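PDB 4QTO: betaine aldehyde dehydrogenase from Staphylococcus aureus subsp. aureus COL, which probably catalyses the NAD-dependent oxidation of betaine aldehyde to glycine betaine. Local coordinates for residues A[404-409]-A[432-437]; A[316-321]-A[410-415]; A[74-79]-A[241-246]. All coordinates share one frame; numbering follows the deposited sequence.

Contact 1 of 3, residues A[404-409]-A[432-437]; sequences CDTSMR and IQLAND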
loop_
_atom_site.group_PDB
_atom_site.type_symbol
_atom_site.label_atom_id
_atom_site.label_comp_id
_atom_site.label_asym_id
_atom_site.label_seq_id
_atom_site.Cartn_x
_atom_site.Cartn_y
_atom_site.Cartn_z
ATOM N N CYS A 404 -46.711 1.896 -0.177
ATOM C CA CYS A 404 -45.988 3.033 -0.752
ATOM C C CYS A 404 -45.123 2.599 -1.945
ATOM O O CYS A 404 -45.015 1.400 -2.250
ATOM C CB CYS A 404 -45.279 3.945 0.292
ATOM S SG CYS A 404 -44.527 3.387 1.825
ATOM N N ASP A 405 -44.628 3.575 -2.701
ATOM C CA ASP A 405 -43.832 3.287 -3.862
ATOM C C ASP A 405 -42.788 4.348 -4.052
ATOM O O ASP A 405 -42.833 5.412 -3.459
ATOM C CB ASP A 405 -44.692 3.120 -5.099
ATOM C CG ASP A 405 -45.262 4.398 -5.574
ATOM O OD1 ASP A 405 -44.550 5.132 -6.290
ATOM O OD2 ASP A 405 -46.476 4.625 -5.344
ATOM N N THR A 406 -41.824 4.012 -4.881
ATOM C CA THR A 406 -40.647 4.838 -5.084
ATOM C C THR A 406 -40.913 6.270 -5.558
ATOM O O THR A 406 -40.081 7.157 -5.338
ATOM C CB THR A 406 -39.661 4.104 -6.017
ATOM O OG1 THR A 406 -38.363 4.685 -5.908
ATOM C CG2 THR A 406 -40.141 4.108 -7.463
ATOM N N SER A 407 -42.087 6.527 -6.138
ATOM C CA SER A 407 -42.400 7.882 -6.582
ATOM C C SER A 407 -42.743 8.832 -5.436
ATOM O O SER A 407 -42.757 10.058 -5.618
ATOM C CB SER A 407 -43.608 7.859 -7.543
ATOM O OG SER A 407 -44.815 7.561 -6.863
ATOM N N MET A 408 -43.028 8.286 -4.261
ATOM C CA MET A 408 -43.468 9.106 -3.132
ATOM C C MET A 408 -42.400 9.859 -2.373
ATOM O O MET A 408 -41.300 9.355 -2.174
ATOM C CB MET A 408 -44.201 8.223 -2.129
ATOM C CG MET A 408 -45.453 7.568 -2.659
ATOM S SD MET A 408 -46.169 6.488 -1.407
ATOM C CE MET A 408 -47.689 6.017 -2.265
ATOM N N ARG A 409 -42.744 11.055 -1.894
ATOM C CA ARG A 409 -41.816 11.810 -1.056
ATOM C C ARG A 409 -41.409 11.070 0.223
ATOM O O ARG A 409 -40.258 11.168 0.661
ATOM C CB ARG A 409 -42.425 13.162 -0.646
ATOM C CG ARG A 409 -42.635 14.143 -1.780
ATOM C CD ARG A 409 -43.120 15.486 -1.226
ATOM N NE ARG A 409 -42.169 16.039 -0.272
ATOM C CZ ARG A 409 -42.429 16.959 0.648
ATOM N NH1 ARG A 409 -43.649 17.471 0.789
ATOM N NH2 ARG A 409 -41.461 17.346 1.465
ATOM N N ILE A 432 -32.473 -4.328 -6.604
ATOM C CA ILE A 432 -31.348 -3.447 -6.892
ATOM C C ILE A 432 -31.811 -2.106 -7.503
ATOM O O ILE A 432 -31.351 -1.028 -7.087
ATOM C CB ILE A 432 -30.349 -4.144 -7.843
ATOM C CG1 ILE A 432 -29.695 -5.340 -7.121
ATOM C CG2 ILE A 432 -29.333 -3.137 -8.340
ATOM C CD1 ILE A 432 -29.048 -6.313 -8.084
ATOM N N GLN A 433 -32.715 -2.177 -8.481
ATOM C CA GLN A 433 -33.218 -0.963 -9.143
ATOM C C GLN A 433 -33.899 -0.021 -8.150
ATOM O O GLN A 433 -33.639 1.179 -8.143
ATOM C CB GLN A 433 -34.166 -1.319 -10.277
ATOM C CG GLN A 433 -33.491 -1.955 -11.471
ATOM C CD GLN A 433 -34.466 -2.402 -12.542
ATOM O OE1 GLN A 433 -35.668 -2.107 -12.480
ATOM N NE2 GLN A 433 -33.950 -3.127 -13.538
ATOM N N LEU A 434 -34.755 -0.569 -7.289
ATOM C CA LEU A 434 -35.442 0.239 -6.283
ATOM C C LEU A 434 -34.476 0.798 -5.250
ATOM O O LEU A 434 -34.514 1.974 -4.907
ATOM C CB LEU A 434 -36.523 -0.580 -5.579
ATOM C CG LEU A 434 -37.738 -0.897 -6.434
ATOM C CD1 LEU A 434 -38.643 -1.844 -5.668
ATOM C CD2 LEU A 434 -38.485 0.389 -6.779
ATOM N N ALA A 435 -33.566 -0.035 -4.760
ATOM C CA ALA A 435 -32.616 0.404 -3.751
ATOM C C ALA A 435 -31.750 1.564 -4.241
ATOM O O ALA A 435 -31.459 2.479 -3.452
ATOM C CB ALA A 435 -31.750 -0.758 -3.294
ATOM N N ASN A 436 -31.379 1.522 -5.528
ATOM C CA ASN A 436 -30.552 2.553 -6.129
ATOM C C ASN A 436 -31.346 3.772 -6.605
ATOM O O ASN A 436 -30.738 4.791 -6.988
ATOM C CB ASN A 436 -29.730 1.980 -7.281
ATOM C CG ASN A 436 -28.543 1.174 -6.804
ATOM O OD1 ASN A 436 -28.006 1.412 -5.709
ATOM N ND2 ASN A 436 -28.086 0.275 -7.646
ATOM N N ASP A 437 -32.674 3.691 -6.505
ATOM C CA ASP A 437 -33.536 4.793 -6.948
ATOM C C ASP A 437 -33.782 5.786 -5.809
ATOM O O ASP A 437 -34.873 5.816 -5.197
ATOM C CB ASP A 437 -34.874 4.258 -7.452
ATOM C CG ASP A 437 -35.742 5.347 -8.070
ATOM O OD1 ASP A 437 -35.183 6.377 -8.470
ATOM O OD2 ASP A 437 -36.998 5.169 -8.168
#

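Contact 2 of 3, residues A[316-321]-A[410-415]; sequences GSRILV and IVQEEV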
loop_
_atom_site.group_PDB
_atom_site.type_symbol
_atom_site.label_atom_id
_atom_site.label_comp_id
_atom_site.label_asym_id
_atom_site.label_seq_id
_atom_site.Cartn_x
_atom_site.Cartn_y
_atom_site.Cartn_z
ATOM N N GLY A 316 -32.119 2.156 8.747
ATOM C CA GLY A 316 -32.731 1.365 7.707
ATOM C C GLY A 316 -34.155 1.797 7.544
ATOM O O GLY A 316 -35.089 1.040 7.862
ATOM N N SER A 317 -34.342 3.004 7.014
ATOM C CA SER A 317 -35.692 3.504 6.884
ATOM C C SER A 317 -36.457 2.987 5.677
ATOM O O SER A 317 -37.687 3.133 5.646
ATOM C CB SER A 317 -35.677 5.028 6.783
ATOM O OG SER A 317 -35.083 5.456 5.582
ATOM N N ARG A 318 -35.761 2.415 4.690
ATOM C CA ARG A 318 -36.396 1.971 3.469
ATOM C C ARG A 318 -36.330 0.453 3.360
ATOM O O ARG A 318 -35.350 -0.104 2.860
ATOM C CB ARG A 318 -35.781 2.626 2.249
ATOM C CG ARG A 318 -36.532 2.325 0.976
ATOM C CD ARG A 318 -35.897 2.953 -0.242
ATOM N NE ARG A 318 -36.754 2.734 -1.400
ATOM C CZ ARG A 318 -36.528 3.279 -2.589
ATOM N NH1 ARG A 318 -35.459 4.034 -2.777
ATOM N NH2 ARG A 318 -37.375 3.073 -3.593
ATOM N N ILE A 319 -37.385 -0.210 3.818
ATOM C CA ILE A 319 -37.385 -1.677 3.778
ATOM C C ILE A 319 -37.907 -2.116 2.419
ATOM O O ILE A 319 -38.949 -1.633 1.937
ATOM C CB ILE A 319 -38.205 -2.298 4.899
ATOM C CG1 ILE A 319 -37.618 -1.915 6.271
ATOM C CG2 ILE A 319 -38.280 -3.815 4.706
ATOM C CD1 ILE A 319 -38.501 -2.180 7.445
ATOM N N LEU A 320 -37.163 -2.999 1.770
ATOM C CA LEU A 320 -37.509 -3.579 0.472
ATOM C C LEU A 320 -37.617 -5.071 0.723
ATOM O O LEU A 320 -36.627 -5.723 1.049
ATOM C CB LEU A 320 -36.457 -3.287 -0.578
ATOM C CG LEU A 320 -36.328 -1.843 -0.988
ATOM C CD1 LEU A 320 -35.061 -1.513 -1.728
ATOM C CD2 LEU A 320 -37.512 -1.502 -1.843
ATOM N N VAL A 321 -38.831 -5.622 0.616
ATOM C CA VAL A 321 -39.067 -7.033 0.971
ATOM C C VAL A 321 -39.651 -7.778 -0.225
ATOM O O VAL A 321 -40.496 -7.258 -0.982
ATOM C CB VAL A 321 -39.973 -7.157 2.227
ATOM C CG1 VAL A 321 -41.329 -6.526 2.006
ATOM C CG2 VAL A 321 -40.119 -8.615 2.646
ATOM N N ILE A 410 -42.347 10.328 0.815
ATOM C CA ILE A 410 -42.062 9.618 2.071
ATOM C C ILE A 410 -40.996 8.548 1.847
ATOM O O ILE A 410 -40.286 8.204 2.781
ATOM C CB ILE A 410 -43.347 9.055 2.731
ATOM C CG1 ILE A 410 -43.111 8.561 4.178
ATOM C CG2 ILE A 410 -43.982 7.951 1.890
ATOM C CD1 ILE A 410 -42.836 9.631 5.200
ATOM N N VAL A 411 -40.896 8.036 0.624
ATOM C CA VAL A 411 -39.895 7.015 0.294
ATOM C C VAL A 411 -38.602 7.691 -0.110
ATOM O O VAL A 411 -37.527 7.234 0.280
ATOM C CB VAL A 411 -40.385 6.063 -0.821
ATOM C CG1 VAL A 411 -39.242 5.166 -1.299
ATOM C CG2 VAL A 411 -41.547 5.235 -0.310
ATOM N N GLN A 412 -38.675 8.789 -0.865
ATOM C CA GLN A 412 -37.468 9.447 -1.354
ATOM C C GLN A 412 -36.723 10.316 -0.347
ATOM O O GLN A 412 -35.495 10.382 -0.385
ATOM C CB GLN A 412 -37.800 10.282 -2.573
ATOM C CG GLN A 412 -38.172 9.463 -3.796
ATOM C CD GLN A 412 -37.006 8.647 -4.321
ATOM O OE1 GLN A 412 -35.883 9.164 -4.415
ATOM N NE2 GLN A 412 -37.259 7.399 -4.702
ATOM N N GLU A 413 -37.443 10.926 0.582
ATOM C CA GLU A 413 -36.851 11.853 1.527
ATOM C C GLU A 413 -36.510 11.278 2.901
ATOM O O GLU A 413 -37.230 10.439 3.447
ATOM C CB GLU A 413 -37.776 13.074 1.666
ATOM C CG GLU A 413 -38.035 13.736 0.323
ATOM C CD GLU A 413 -39.000 14.910 0.393
ATOM O OE1 GLU A 413 -39.250 15.441 1.496
ATOM O OE2 GLU A 413 -39.494 15.297 -0.672
ATOM N N GLU A 414 -35.410 11.753 3.459
ATOM C CA GLU A 414 -34.936 11.288 4.779
ATOM C C GLU A 414 -35.726 11.969 5.896
ATOM O O GLU A 414 -35.618 13.178 6.101
ATOM C CB GLU A 414 -33.441 11.586 4.960
ATOM C CG GLU A 414 -32.819 11.109 6.293
ATOM C CD GLU A 414 -31.391 11.628 6.557
ATOM O OE1 GLU A 414 -31.200 12.864 6.517
ATOM O OE2 GLU A 414 -30.507 10.808 6.909
ATOM N N VAL A 415 -36.477 11.179 6.634
ATOM C CA VAL A 415 -37.282 11.686 7.756
ATOM C C VAL A 415 -36.430 11.799 9.023
ATOM O O VAL A 415 -36.633 12.709 9.852
ATOM C CB VAL A 415 -38.485 10.730 7.977
ATOM C CG1 VAL A 415 -39.310 11.120 9.168
ATOM C CG2 VAL A 415 -39.369 10.665 6.714
#

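Contact 3 of 3, residues A[74-79]-A[241-246]; sequences RAILAA and GDVMSG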
loop_
_atom_site.group_PDB
_atom_site.type_symbol
_atom_site.label_atom_id
_atom_site.label_comp_id
_atom_site.label_asym_id
_atom_site.label_seq_id
_atom_site.Cartn_x
_atom_site.Cartn_y
_atom_site.Cartn_z
ATOM N N ARG A 74 -11.261 34.301 15.523
ATOM C CA ARG A 74 -10.101 34.280 16.415
ATOM C C ARG A 74 -9.549 32.846 16.597
ATOM O O ARG A 74 -8.323 32.631 16.605
ATOM C CB ARG A 74 -10.427 34.918 17.789
ATOM C CG ARG A 74 -9.178 35.194 18.597
ATOM C CD ARG A 74 -9.441 36.082 19.812
ATOM N NE ARG A 74 -10.179 35.435 20.887
ATOM C CZ ARG A 74 -9.644 34.646 21.818
ATOM N NH1 ARG A 74 -8.350 34.338 21.805
ATOM N NH2 ARG A 74 -10.423 34.149 22.753
ATOM N N ALA A 75 -10.444 31.880 16.696
ATOM C CA ALA A 75 -10.046 30.471 16.807
ATOM C C ALA A 75 -9.330 29.980 15.554
ATOM O O ALA A 75 -8.294 29.313 15.620
ATOM C CB ALA A 75 -11.243 29.597 17.056
ATOM N N ILE A 76 -9.861 30.348 14.389
ATOM C CA ILE A 76 -9.219 29.940 13.128
ATOM C C ILE A 76 -7.810 30.566 13.001
ATOM O O ILE A 76 -6.834 29.900 12.597
ATOM C CB ILE A 76 -10.118 30.305 11.931
ATOM C CG1 ILE A 76 -11.340 29.380 11.937
ATOM C CG2 ILE A 76 -9.346 30.187 10.616
ATOM C CD1 ILE A 76 -12.442 29.856 11.030
ATOM N N LEU A 77 -7.691 31.839 13.354
ATOM C CA LEU A 77 -6.392 32.495 13.286
ATOM C C LEU A 77 -5.405 31.882 14.280
ATOM O O LEU A 77 -4.223 31.774 13.985
ATOM C CB LEU A 77 -6.519 33.996 13.481
ATOM C CG LEU A 77 -7.262 34.711 12.346
ATOM C CD1 LEU A 77 -7.434 36.187 12.690
ATOM C CD2 LEU A 77 -6.565 34.555 11.019
ATOM N N ALA A 78 -5.896 31.461 15.432
ATOM C CA ALA A 78 -5.037 30.790 16.426
ATOM C C ALA A 78 -4.586 29.431 15.935
ATOM O O ALA A 78 -3.431 29.047 16.130
ATOM C CB ALA A 78 -5.753 30.650 17.748
ATOM N N ALA A 79 -5.498 28.703 15.288
ATOM C CA ALA A 79 -5.170 27.400 14.695
ATOM C C ALA A 79 -4.078 27.574 13.640
ATOM O O ALA A 79 -3.127 26.779 13.532
ATOM C CB ALA A 79 -6.425 26.777 14.115
ATOM N N GLY A 241 -21.298 29.545 11.260
ATOM C CA GLY A 241 -21.041 28.521 10.245
ATOM C C GLY A 241 -20.397 29.071 9.001
ATOM O O GLY A 241 -19.501 28.419 8.420
ATOM N N ASP A 242 -20.815 30.268 8.590
ATOM C CA ASP A 242 -20.225 30.887 7.419
ATOM C C ASP A 242 -18.745 31.175 7.590
ATOM O O ASP A 242 -17.958 31.016 6.643
ATOM C CB ASP A 242 -20.974 32.147 7.006
ATOM C CG ASP A 242 -22.309 31.845 6.330
ATOM O OD1 ASP A 242 -22.579 30.668 5.964
ATOM O OD2 ASP A 242 -23.081 32.804 6.160
ATOM N N VAL A 243 -18.327 31.639 8.782
ATOM C CA VAL A 243 -16.897 31.854 9.008
ATOM C C VAL A 243 -16.130 30.538 9.002
ATOM O O VAL A 243 -15.059 30.436 8.407
ATOM C CB VAL A 243 -16.650 32.606 10.360
ATOM C CG1 VAL A 243 -15.183 32.612 10.771
ATOM C CG2 VAL A 243 -17.172 34.019 10.263
ATOM N N MET A 244 -16.692 29.510 9.621
ATOM C CA MET A 244 -16.011 28.221 9.673
ATOM C C MET A 244 -15.851 27.558 8.318
ATOM O O MET A 244 -14.867 26.853 8.090
ATOM C CB MET A 244 -16.702 27.285 10.647
ATOM C CG MET A 244 -16.579 27.808 12.070
ATOM S SD MET A 244 -17.283 26.672 13.283
ATOM C CE MET A 244 -16.060 25.335 13.155
ATOM N N SER A 245 -16.784 27.811 7.406
ATOM C CA SER A 245 -16.681 27.198 6.079
ATOM C C SER A 245 -16.061 28.117 5.038
ATOM O O SER A 245 -15.581 27.635 4.008
ATOM C CB SER A 245 -18.036 26.737 5.581
ATOM O OG SER A 245 -18.966 27.805 5.581
ATOM N N GLY A 246 -16.056 29.415 5.282
ATOM C CA GLY A 246 -15.623 30.379 4.281
ATOM C C GLY A 246 -14.359 31.165 4.532
ATOM O O GLY A 246 -14.037 32.055 3.747
#

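Contact 1 of 3, residues A[404-409]-A[432-437]
In the catalytic domain of the aldehyde dehydrogenase fold, T406 on a type I beta turn running from D405 to M408 meets L434 of helix 428-436 and D437, in the loop that follows it. The turn comes after strand 399-402 and leads into the short helix 409-412, for which M408 takes the N-cap position. The backbones stay well apart, with the CA atoms of T406 and L434 7.0 Å from each other, so side chains make the junction. The T406 side chain leaves the backbone toward the helix, and its hydroxyl OG1 donates to D437 OD2 over 2.7 Å. The hydroxyl comes from above the carboxylate, 48° out of its plane, and the two side chains cross at about a right angle. Both partners are set by similar torsions: T406 OG1 and D437 CG each lie anti to their own backbone N (chi1 -162° and -173°), which turns each polar group toward the other. The methyl CG2 of T406 comes within 3.4 Å of the same D437 OD2, so the carboxylate oxygen rests against the beta-branch as well as the hydroxyl. Roughly perpendicular to the direction of that oxygen, as seen from T406 CB, the L434 methyl CD2 packs 4.0 Å from T406 CB, an apolar touch beside the polar one. T406 OG1 also accepts a hydrogen bond from R318 NH2, so donor and acceptor roles of this hydroxyl are both used. That arginine belongs to strand 318-322 and ties the turn to the central sheet of the domain. The turn is stiffened from within by D405, whose carboxylate closes an Asx turn: S407 N reaches D405 OD1 at 2.8 Å on the anti side.

Contact 2 of 3, residues A[316-321]-A[410-415]
V411, on the short helix 409-412, lays its methyl CG1 over one face of the R318 guanidinium. The methyl carbon stands 3.3 Å above the guanidinium plane, offset toward the rim, and is 3.5 Å from R318 NE. Its chi1 of 171° puts CG1 opposite the backbone N, from where it reaches across the arginine chain at about a right angle. R318 itself is fully extended from CG to NE, and that straight reach carries its head from strand 318-322 to the helix. NE is paired in a salt bridge with E423 of the neighbouring strand 419-425, so the methyl lies over a guanidinium whose charge is probably largely offset by E423. Both strands belong to the mixed seven-stranded sheet of the catalytic domain; segment 316-321 begins three residues after C313, the cysteine carrying the mercaptoethanol modification. Next comes Q412, whose CB points away from the strand but whose chain folds back (chi1 -69°, chi2 -66°) to bring its amide up to the arginine. Q412 NE2 lies 4.3 Å from R318 NH1, obliquely to the guanidinium; these two donors are not bonded to each other but share an acceptor, D437 O, while Q412 NE2 also bonds to T406 O. The helix ends at E413, where the chain turns off and the EEVFGPV sequence familiar from aldehyde dehydrogenases begins; its second residue, E414, accepts from G282 N through OE2.

Contact 3 of 3, residues A[74-79]-A[241-246]
Two helical segments pass each other with I76 and M244 as their nearest residues, CA to CA 7.8 Å, and the side chains of I76 and V243 meet between the backbones. They belong to helices 69-85 and 237-246, which pack together beside strand 200-204 in the Rossmann-type domain, the part that binds NAD in this family. I76 does most of the work. It points at the opposite helix, and its CG1 branch, anti to the carbonyl carbon and continued nearly straight by a chi2 of 166°, delivers the terminal methyl CD1 end-on to the backbone of helix 237-246. There I76 CD1 sits 3.8 Å from V243 O and 4.2 Å from M244 CA, so a methyl rather than a polar group rests on this backbone. V243 answers with its CG1 methyl, 3.9 Å from I76 CD1, the side chains crossing at an oblique angle. Its other neighbours, K69, A72 and E73, all lie on helix 69-85, so V243 reaches along that helix while I76 also covers V202 of strand 200-204, H247 and V250. M244 takes part mainly through its backbone, since its side chain runs off toward K204; its carbonyl oxygen accepts from T175 OG1. Helix 237-246 kinks at D242 and V243, whose amides skip the usual bond one turn back. D242 OD1 bonds to N268 and H264. S245, whose side chain leaves the backbone away from helix 69-85, donates from OG to G241 O at 3.0 Å with a C=O...donor angle of 133°, while S245 N reaches that oxygen from the opposite face of the carbonyl plane.

How the contacts relate
Contacts 1 and 2 form one neighbourhood, their centres 8 Å apart. Their segments alternate along the chain: 316-321 opens, 404-409 and 410-415 follow directly on one another, and 432-437 closes. Together they tie the connection after strand 399-402 to strand 318-322 and helix 428-436 of the catalytic domain. Contact 3 closes earlier in the sequence and lies far off, its centre about 40 Å from that of contact 1 and 36 Å from that of contact 2, on the other side of the chain's centre from contact 2. It joins two helices of the Rossmann-type domain, so the contacts lie in separate domains, between which aldehyde dehydrogenases place their active site.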